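Phosphoacetylglucosamine mutase (Aspergillus lentulus, PDB 5O9X) catalyses the interconversion of N-acetylglucosamine 6-phosphate and N-acetylglucosamine 1-phosphate, a step on the route to UDP-N-acetylglucosamine. Local coordinates at residues 95-99 against 113-118; 212-218 against 240-246; 332-338 against 354-360. The protein carries 1 engineered substitution. All blocks are in the same frame, centred on the assembly; numbering follows the deposited sequence.

Contact 1. Residues 95-99 against 113-118; sequences YATKL and ELVKEI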
loop_
_atom_site.group_PDB
_atom_site.type_symbol
_atom_site.label_atom_id
_atom_site.label_comp_id
_atom_site.label_asym_id
_atom_site.label_seq_id
_atom_site.Cartn_x
_atom_site.Cartn_y
_atom_site.Cartn_z
ATOM N N TYR A 95 -21.270 4.291 3.048
ATOM C CA TYR A 95 -21.732 4.696 4.371
ATOM C C TYR A 95 -20.786 5.769 4.975
ATOM O O TYR A 95 -21.240 6.758 5.579
ATOM C CB TYR A 95 -21.768 3.515 5.310
ATOM C CG TYR A 95 -22.572 2.325 4.829
ATOM C CD1 TYR A 95 -23.783 2.495 4.110
ATOM C CD2 TYR A 95 -22.172 1.029 5.165
ATOM C CE1 TYR A 95 -24.526 1.394 3.687
ATOM C CE2 TYR A 95 -22.919 -0.081 4.764
ATOM C CZ TYR A 95 -24.098 0.107 4.041
ATOM O OH TYR A 95 -24.796 -0.997 3.624
ATOM N N ALA A 96 -19.464 5.554 4.821
ATOM C CA ALA A 96 -18.519 6.543 5.394
ATOM C C ALA A 96 -18.786 7.884 4.786
ATOM O O ALA A 96 -18.748 8.894 5.470
ATOM C CB ALA A 96 -17.103 6.110 5.114
ATOM N N THR A 97 -18.994 7.892 3.456
ATOM C CA THR A 97 -19.136 9.126 2.701
ATOM C C THR A 97 -20.452 9.826 3.072
ATOM O O THR A 97 -20.529 11.065 3.090
ATOM C CB THR A 97 -19.077 8.802 1.195
ATOM O OG1 THR A 97 -17.846 8.166 0.916
ATOM C CG2 THR A 97 -19.249 10.010 0.293
ATOM N N LYS A 98 -21.469 9.034 3.452
ATOM C CA LYS A 98 -22.744 9.647 3.864
ATOM C C LYS A 98 -22.527 10.329 5.217
ATOM O O LYS A 98 -22.951 11.456 5.412
ATOM C CB LYS A 98 -23.805 8.550 3.934
ATOM C CG LYS A 98 -25.199 9.026 4.337
ATOM C CD LYS A 98 -26.020 7.854 4.884
ATOM C CE LYS A 98 -26.580 6.953 3.784
ATOM N NZ LYS A 98 -27.921 7.452 3.377
ATOM N N LEU A 99 -21.854 9.664 6.160
ATOM C CA LEU A 99 -21.610 10.307 7.430
ATOM C C LEU A 99 -20.737 11.556 7.264
ATOM O O LEU A 99 -20.994 12.596 7.893
ATOM C CB LEU A 99 -20.984 9.353 8.464
ATOM C CG LEU A 99 -21.880 8.314 9.110
ATOM C CD1 LEU A 99 -21.041 7.185 9.710
ATOM C CD2 LEU A 99 -22.758 8.994 10.182
ATOM N N GLU A 113 -30.137 6.301 10.897
ATOM C CA GLU A 113 -30.548 5.882 9.572
ATOM C C GLU A 113 -29.653 4.700 9.171
ATOM O O GLU A 113 -30.138 3.651 8.697
ATOM C CB GLU A 113 -30.386 7.077 8.654
ATOM C CG GLU A 113 -30.974 7.012 7.271
ATOM C CD GLU A 113 -30.527 8.203 6.414
ATOM O OE1 GLU A 113 -30.568 9.386 6.881
ATOM O OE2 GLU A 113 -30.119 7.943 5.265
ATOM N N LEU A 114 -28.346 4.823 9.470
ATOM C CA LEU A 114 -27.404 3.750 9.165
ATOM C C LEU A 114 -27.603 2.506 9.969
ATOM O O LEU A 114 -27.449 1.389 9.410
ATOM C CB LEU A 114 -25.934 4.221 9.214
ATOM C CG LEU A 114 -25.494 5.013 7.996
ATOM C CD1 LEU A 114 -24.098 5.651 8.199
ATOM C CD2 LEU A 114 -25.522 4.173 6.728
ATOM N N VAL A 115 -27.926 2.641 11.252
ATOM C CA VAL A 115 -28.109 1.406 12.020
ATOM C C VAL A 115 -29.272 0.528 11.456
ATOM O O VAL A 115 -29.148 -0.707 11.405
ATOM C CB VAL A 115 -28.122 1.593 13.573
ATOM C CG1 VAL A 115 -27.588 2.937 14.015
ATOM C CG2 VAL A 115 -29.464 1.295 14.236
ATOM N N LYS A 116 -30.342 1.195 10.993
ATOM C CA LYS A 116 -31.515 0.563 10.318
ATOM C C LYS A 116 -31.130 -0.072 9.011
ATOM O O LYS A 116 -31.449 -1.240 8.781
ATOM C CB LYS A 116 -32.649 1.569 10.044
ATOM C CG LYS A 116 -33.735 1.617 11.114
ATOM C CD LYS A 116 -34.252 3.052 11.291
ATOM C CE LYS A 116 -35.012 3.264 12.601
ATOM N NZ LYS A 116 -36.494 3.194 12.434
ATOM N N GLU A 117 -30.433 0.688 8.159
ATOM C CA GLU A 117 -30.098 0.216 6.845
ATOM C C GLU A 117 -29.096 -0.970 6.930
ATOM O O GLU A 117 -29.271 -2.012 6.278
ATOM C CB GLU A 117 -29.590 1.378 5.989
ATOM C CG GLU A 117 -29.025 0.940 4.630
ATOM C CD GLU A 117 -28.565 2.090 3.722
ATOM O OE1 GLU A 117 -28.560 3.297 4.151
ATOM O OE2 GLU A 117 -28.200 1.774 2.556
ATOM N N ILE A 118 -28.061 -0.821 7.755
ATOM C CA ILE A 118 -27.033 -1.861 7.902
ATOM C C ILE A 118 -27.626 -3.064 8.730
ATOM O O ILE A 118 -27.160 -4.230 8.647
ATOM C CB ILE A 118 -25.694 -1.281 8.537
ATOM C CG1 ILE A 118 -25.160 -0.041 7.744
ATOM C CG2 ILE A 118 -24.627 -2.374 8.602
ATOM C CD1 ILE A 118 -23.856 0.560 8.289
#
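The consecutive helices 91-101 and 107-118 of the alpha/beta/alpha domain I form an antiparallel helical hairpin, the axes of the two short segments inclined at 164° and 11.8 Å apart at closest approach. Long side chains span that wide gap. At the solvent margin the ammonium of Lys98, at the end of a flexible chain, forms a salt bridge with Glu113, NZ to OE2 2.9 Å. Glu117 supplies a second negative charge nearby, but its OE1 lies 4.3 Å from Lys98 NZ, beyond a salt bridge. Several backbone groups are paired within their own helix: Leu99 N donates to Tyr95 O (3.0 Å) and Ile118 N to Leu114 O (2.8 Å). At the C-terminal end of helix 107-118, Ile118 O accepts from Lys56 NZ. Inside, the branched, apolar Leu99 CG lies 3.6 Å from Leu114 CD1, and Leu114 also rests on Leu52 of helix 40-56. Tyr95, broad enough to bridge the helices, receives Ile118 CD1 over one ring face in a CH-pi contact, 3.9 Å from the centroid.

Contact 2. Residues 212-218 against 240-246; sequences LTVDCAN and IKIVNDD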
loop_
_atom_site.group_PDB
_atom_site.type_symbol
_atom_site.label_atom_id
_atom_site.label_comp_id
_atom_site.label_asym_id
_atom_site.label_seq_id
_atom_site.Cartn_x
_atom_site.Cartn_y
_atom_site.Cartn_z
ATOM N N LEU A 212 22.681 -2.354 2.516
ATOM C CA LEU A 212 21.437 -1.831 1.996
ATOM C C LEU A 212 21.249 -0.417 2.614
ATOM O O LEU A 212 21.232 -0.296 3.831
ATOM C CB LEU A 212 20.278 -2.831 2.360
ATOM C CG LEU A 212 18.851 -2.214 2.034
ATOM C CD1 LEU A 212 18.630 -2.067 0.518
ATOM C CD2 LEU A 212 17.776 -3.123 2.566
ATOM N N THR A 213 21.132 0.619 1.797
ATOM C CA THR A 213 20.918 2.006 2.292
ATOM C C THR A 213 19.422 2.386 2.075
ATOM O O THR A 213 18.971 2.529 0.910
ATOM C CB THR A 213 21.893 3.020 1.583
ATOM O OG1 THR A 213 23.233 2.513 1.732
ATOM C CG2 THR A 213 21.821 4.502 2.189
ATOM N N VAL A 214 18.704 2.594 3.171
ATOM C CA VAL A 214 17.240 2.713 3.124
ATOM C C VAL A 214 16.878 4.153 3.495
ATOM O O VAL A 214 17.116 4.671 4.642
ATOM C CB VAL A 214 16.506 1.757 4.141
ATOM C CG1 VAL A 214 14.993 1.912 3.985
ATOM C CG2 VAL A 214 16.877 0.304 3.908
ATOM N N ASP A 215 16.376 4.847 2.490
ATOM C CA ASP A 215 15.777 6.201 2.646
ATOM C C ASP A 215 14.426 6.030 3.264
ATOM O O ASP A 215 13.519 5.434 2.657
ATOM C CB ASP A 215 15.709 6.839 1.252
ATOM C CG ASP A 215 14.653 7.921 1.105
ATOM O OD1 ASP A 215 14.358 8.618 2.110
ATOM O OD2 ASP A 215 14.147 8.074 -0.074
ATOM N N CYS A 216 14.219 6.631 4.440
ATOM C CA CYS A 216 12.995 6.371 5.218
ATOM C C CYS A 216 12.030 7.577 5.186
ATOM O O CYS A 216 11.069 7.691 6.035
ATOM C CB CYS A 216 13.293 5.942 6.669
ATOM S SG CYS A 216 14.157 4.354 6.760
ATOM N N ALA A 217 12.230 8.402 4.162
ATOM C CA ALA A 217 11.243 9.444 3.810
ATOM C C ALA A 217 11.000 10.462 4.921
ATOM O O ALA A 217 9.994 11.241 4.900
ATOM C CB ALA A 217 9.886 8.774 3.326
ATOM N N ASN A 218 11.926 10.492 5.902
ATOM C CA ASN A 218 11.765 11.313 7.186
ATOM C C ASN A 218 10.446 10.993 7.903
ATOM O O ASN A 218 9.819 11.887 8.517
ATOM C CB ASN A 218 11.849 12.820 6.884
ATOM C CG ASN A 218 13.173 13.197 6.252
ATOM O OD1 ASN A 218 13.243 13.818 5.102
ATOM N ND2 ASN A 218 14.221 12.792 6.908
ATOM N N ILE A 240 22.108 -2.784 7.262
ATOM C CA ILE A 240 21.225 -1.660 6.831
ATOM C C ILE A 240 21.780 -0.347 7.312
ATOM O O ILE A 240 22.111 -0.193 8.530
ATOM C CB ILE A 240 19.780 -1.825 7.386
ATOM C CG1 ILE A 240 19.084 -3.017 6.715
ATOM C CG2 ILE A 240 18.924 -0.506 7.174
ATOM C CD1 ILE A 240 17.768 -3.510 7.337
ATOM N N LYS A 241 21.814 0.631 6.415
ATOM C CA LYS A 241 22.081 1.981 6.798
ATOM C C LYS A 241 20.785 2.755 6.589
ATOM O O LYS A 241 20.128 2.547 5.544
ATOM C CB LYS A 241 23.167 2.580 5.921
ATOM C CG LYS A 241 24.373 1.665 5.731
ATOM C CD LYS A 241 25.361 1.687 6.886
ATOM C CE LYS A 241 26.508 0.655 6.744
ATOM N NZ LYS A 241 27.150 0.344 8.079
ATOM N N ILE A 242 20.436 3.659 7.525
ATOM C CA ILE A 242 19.178 4.406 7.449
ATOM C C ILE A 242 19.559 5.796 7.115
ATOM O O ILE A 242 20.534 6.325 7.704
ATOM C CB ILE A 242 18.411 4.357 8.812
ATOM C CG1 ILE A 242 17.793 2.925 8.961
ATOM C CG2 ILE A 242 17.301 5.445 8.851
ATOM C CD1 ILE A 242 17.155 2.650 10.348
ATOM N N VAL A 243 18.909 6.395 6.121
ATOM C CA VAL A 243 19.058 7.829 5.832
ATOM C C VAL A 243 17.659 8.450 5.826
ATOM O O VAL A 243 16.657 7.690 5.607
ATOM C CB VAL A 243 19.841 8.185 4.489
ATOM C CG1 VAL A 243 21.310 7.705 4.562
ATOM C CG2 VAL A 243 19.167 7.605 3.186
ATOM N N ASN A 244 17.562 9.793 6.025
ATOM C CA ASN A 244 16.264 10.488 6.065
ATOM C C ASN A 244 15.329 9.889 7.083
ATOM O O ASN A 244 14.281 9.287 6.746
ATOM C CB ASN A 244 15.611 10.511 4.654
ATOM C CG ASN A 244 16.598 10.963 3.595
ATOM O OD1 ASN A 244 17.301 11.944 3.813
ATOM N ND2 ASN A 244 16.668 10.253 2.443
ATOM N N ASP A 245 15.679 10.051 8.365
ATOM C CA ASP A 245 14.784 9.648 9.404
ATOM C C ASP A 245 14.362 10.863 10.219
ATOM O O ASP A 245 14.143 10.761 11.450
ATOM C CB ASP A 245 15.476 8.532 10.280
ATOM C CG ASP A 245 16.656 9.082 11.125
ATOM O OD1 ASP A 245 17.021 10.256 10.948
ATOM O OD2 ASP A 245 17.157 8.384 12.008
ATOM N N ASP A 246 14.303 12.057 9.605
ATOM C CA ASP A 246 14.028 13.260 10.461
ATOM C C ASP A 246 12.536 13.450 10.764
ATOM O O ASP A 246 11.831 14.252 10.103
ATOM C CB ASP A 246 14.713 14.507 9.871
ATOM C CG ASP A 246 14.403 15.809 10.630
ATOM O OD1 ASP A 246 13.965 15.775 11.806
ATOM O OD2 ASP A 246 14.614 16.865 10.001
#
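This is the parallel strand pair of a beta-alpha-beta unit in domain II, with helix 221-231 linking strand 212-215 to the edge strand 240-243. The strands bond through Lys241 N to Leu212 O and Val214 N to Lys241 O, both 2.8 Å, and then Val243 N to Val214 O, 2.9 Å. Leu212 and the beta-branched Val214, Ile240 and Ile242 share the face that packs against helix 221-231, where apolar side chains fit: Val214 (chi1 t) sets CG2 3.9 Å from Ile240 CG2 and also touches Leu225, while Ile240 meets Ile229. On the other face, Lys241, m at chi1 and chi2, leads its amine away from strand 212-215, where NZ makes a long, weak ion pair with Asp239, and Val243 (m) lays CG1 4.0 Å from Thr213 CG2.

Past the strands, polar residues fix the turns. Asn244 and Asn218 have positive phi, which asparagine tolerates well, and Asn218 N donates to Asn244 O at 2.8 Å. Asp215, with chi1 t, sends OD2 to Ser282 OG and Gly258 N. Its OD1 closes an Asx turn with Ala217 N at 3.0 Å and accepts from Asn244 ND2 at 2.8 Å.

Contact 3. Residues 332-338 against 354-360; sequences IGVVQTA and LPSVCTN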
loop_
_atom_site.group_PDB
_atom_site.type_symbol
_atom_site.label_atom_id
_atom_site.label_comp_id
_atom_site.label_asym_id
_atom_site.label_seq_id
_atom_site.Cartn_x
_atom_site.Cartn_y
_atom_site.Cartn_z
ATOM N N ILE A 332 0.869 -19.911 -9.696
ATOM C CA ILE A 332 1.127 -18.509 -9.384
ATOM C C ILE A 332 0.458 -17.607 -10.432
ATOM O O ILE A 332 0.545 -17.859 -11.627
ATOM C CB ILE A 332 2.667 -18.241 -9.371
ATOM C CG1 ILE A 332 3.356 -19.172 -8.380
ATOM C CG2 ILE A 332 3.002 -16.772 -9.043
ATOM C CD1 ILE A 332 4.847 -19.227 -8.636
ATOM N N GLY A 333 -0.103 -16.507 -9.988
ATOM C CA GLY A 333 -0.524 -15.492 -10.924
ATOM C C GLY A 333 0.005 -14.141 -10.419
ATOM O O GLY A 333 0.209 -13.941 -9.196
ATOM N N VAL A 334 0.206 -13.203 -11.373
ATOM C CA VAL A 334 0.651 -11.839 -11.013
ATOM C C VAL A 334 -0.426 -10.779 -11.334
ATOM O O VAL A 334 -0.869 -10.645 -12.499
ATOM C CB VAL A 334 1.965 -11.483 -11.700
ATOM C CG1 VAL A 334 2.488 -10.073 -11.215
ATOM C CG2 VAL A 334 3.026 -12.627 -11.487
ATOM N N VAL A 335 -0.801 -9.990 -10.329
ATOM C CA VAL A 335 -1.786 -8.924 -10.528
ATOM C C VAL A 335 -1.012 -7.626 -10.667
ATOM O O VAL A 335 -0.103 -7.372 -9.859
ATOM C CB VAL A 335 -2.733 -8.862 -9.323
ATOM C CG1 VAL A 335 -3.772 -7.753 -9.500
ATOM C CG2 VAL A 335 -3.489 -10.230 -9.259
ATOM N N GLN A 336 -1.381 -6.832 -11.689
ATOM C CA GLN A 336 -0.733 -5.575 -11.991
ATOM C C GLN A 336 -1.799 -4.482 -12.091
ATOM O O GLN A 336 -3.025 -4.782 -12.073
ATOM C CB GLN A 336 0.099 -5.653 -13.303
ATOM C CG GLN A 336 1.226 -6.752 -13.270
ATOM C CD GLN A 336 2.116 -6.555 -14.456
ATOM O OE1 GLN A 336 1.692 -6.697 -15.604
ATOM N NE2 GLN A 336 3.343 -6.200 -14.220
ATOM N N THR A 337 -1.348 -3.232 -12.219
ATOM C CA THR A 337 -2.237 -2.174 -12.740
ATOM C C THR A 337 -1.648 -1.623 -14.048
ATOM O O THR A 337 -0.543 -2.008 -14.462
ATOM C CB THR A 337 -2.532 -1.055 -11.720
ATOM O OG1 THR A 337 -1.352 -0.207 -11.520
ATOM C CG2 THR A 337 -2.833 -1.708 -10.327
ATOM N N ALA A 338 -2.338 -0.644 -14.626
ATOM C CA ALA A 338 -1.966 -0.080 -15.924
ATOM C C ALA A 338 -0.667 0.733 -15.792
ATOM O O ALA A 338 -0.007 0.934 -16.804
ATOM C CB ALA A 338 -3.144 0.772 -16.455
ATOM N N LEU A 354 3.524 -17.028 -16.736
ATOM C CA LEU A 354 2.453 -17.008 -15.713
ATOM C C LEU A 354 1.324 -16.139 -16.205
ATOM O O LEU A 354 1.577 -15.229 -16.997
ATOM C CB LEU A 354 2.943 -16.464 -14.323
ATOM C CG LEU A 354 4.163 -17.136 -13.642
ATOM C CD1 LEU A 354 4.542 -16.314 -12.402
ATOM C CD2 LEU A 354 3.787 -18.594 -13.232
ATOM N N PRO A 355 0.109 -16.395 -15.706
ATOM C CA PRO A 355 -0.947 -15.460 -16.051
ATOM C C PRO A 355 -0.695 -14.115 -15.313
ATOM O O PRO A 355 -0.102 -14.124 -14.219
ATOM C CB PRO A 355 -2.206 -16.153 -15.518
ATOM C CG PRO A 355 -1.702 -17.047 -14.379
ATOM C CD PRO A 355 -0.421 -17.596 -15.004
ATOM N N SER A 356 -1.083 -13.003 -15.950
ATOM C CA SER A 356 -1.233 -11.704 -15.270
ATOM C C SER A 356 -2.644 -11.128 -15.446
ATOM O O SER A 356 -3.378 -11.472 -16.393
ATOM C CB SER A 356 -0.165 -10.707 -15.752
ATOM O OG SER A 356 -0.356 -10.417 -17.108
ATOM N N VAL A 357 -3.072 -10.296 -14.505
ATOM C CA VAL A 357 -4.412 -9.711 -14.536
ATOM C C VAL A 357 -4.138 -8.218 -14.270
ATOM O O VAL A 357 -3.272 -7.906 -13.456
ATOM C CB VAL A 357 -5.276 -10.306 -13.399
ATOM C CG1 VAL A 357 -6.676 -9.651 -13.359
ATOM C CG2 VAL A 357 -5.402 -11.818 -13.641
ATOM N N CYS A 358 -4.849 -7.313 -14.960
ATOM C CA CYS A 358 -4.670 -5.889 -14.704
ATOM C C CYS A 358 -5.918 -5.423 -14.012
ATOM O O CYS A 358 -7.035 -5.718 -14.468
ATOM C CB CYS A 358 -4.453 -5.160 -16.078
ATOM S SG CYS A 358 -4.069 -3.403 -15.850
ATOM N N THR A 359 -5.794 -4.729 -12.888
ATOM C CA THR A 359 -6.940 -4.229 -12.140
ATOM C C THR A 359 -6.871 -2.706 -12.011
ATOM O O THR A 359 -5.856 -2.087 -12.385
ATOM C CB THR A 359 -7.071 -4.801 -10.690
ATOM O OG1 THR A 359 -6.049 -4.233 -9.856
ATOM C CG2 THR A 359 -6.935 -6.356 -10.658
ATOM N N ASN A 360 -7.929 -2.119 -11.475
ATOM C CA ASN A 360 -7.898 -0.675 -11.109
ATOM C C ASN A 360 -6.785 -0.377 -10.091
ATOM O O ASN A 360 -6.384 -1.269 -9.338
ATOM C CB ASN A 360 -9.235 -0.243 -10.442
ATOM C CG ASN A 360 -10.397 -0.160 -11.431
ATOM O OD1 ASN A 360 -10.274 -0.493 -12.614
ATOM N ND2 ASN A 360 -11.542 0.265 -10.925
HETATM O O HOH W 1 -5.151 0.174 -13.744
#
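A second beta-alpha-beta unit, in domain III, sets strand 332-337 beside the parallel edge strand 356-359, with helix 342-350 as the connection. Entering the pair, Leu354 turns toward Ile332 and Val334, its CD1 3.7 Å from Ile332 CG2. Pro355 has no N-H to offer, and its CD packs 3.5 Å from Ile332 O; its carbonyl O still serves, accepting from Val334 N at 3.0 Å. Ser356, small enough to lie under helix 342-350, touches Thr345 and Ile348 on the face that also holds Gln336, whose amide is bonded to Thr345, Ser344 and Asp307. Val357, beta-branched and extended, uses both backbone groups: its N donates to Val334 O (3.0 Å) and its O accepts from Gln336 N (2.8 Å). Next, Cys358 tucks SG 3.5 Å from both Thr337 C and Ala338 N, its compact thiol fitting close to the backbone there. Thr359 N then bonds Gln336 O at 2.9 Å, while its methyl CG2 meets Val335 CG1 at 3.6 Å, and its OG1 donates to Asn360 O at 3.0 Å. A water also joins the segments, accepting from Ala338 N at 3.1 Å and donating to Thr359 O at 2.7 Å.

In the fold
The three contacts fall in successive domains of the phosphohexomutase fold and follow one another along the chain without touching. Contacts 2 and 3 repeat one design, an edge strand paired in parallel with its inner neighbour; their centres are about 31 Å apart. Contact 1 is instead a helix pair, its centre about 27 Å from that of the chain; it lies about 42 Å from contact 2, on the opposite side of the chain's centre, and about 34 Å from contact 3, centre to centre. The side chain of Thr337 in contact 3 is about 6 Å from the bound glucose 1,6-bisphosphate, and that of Ala217 in contact 2 about 11 Å, so contact 3 is close to the ligand and contact 2 more remote.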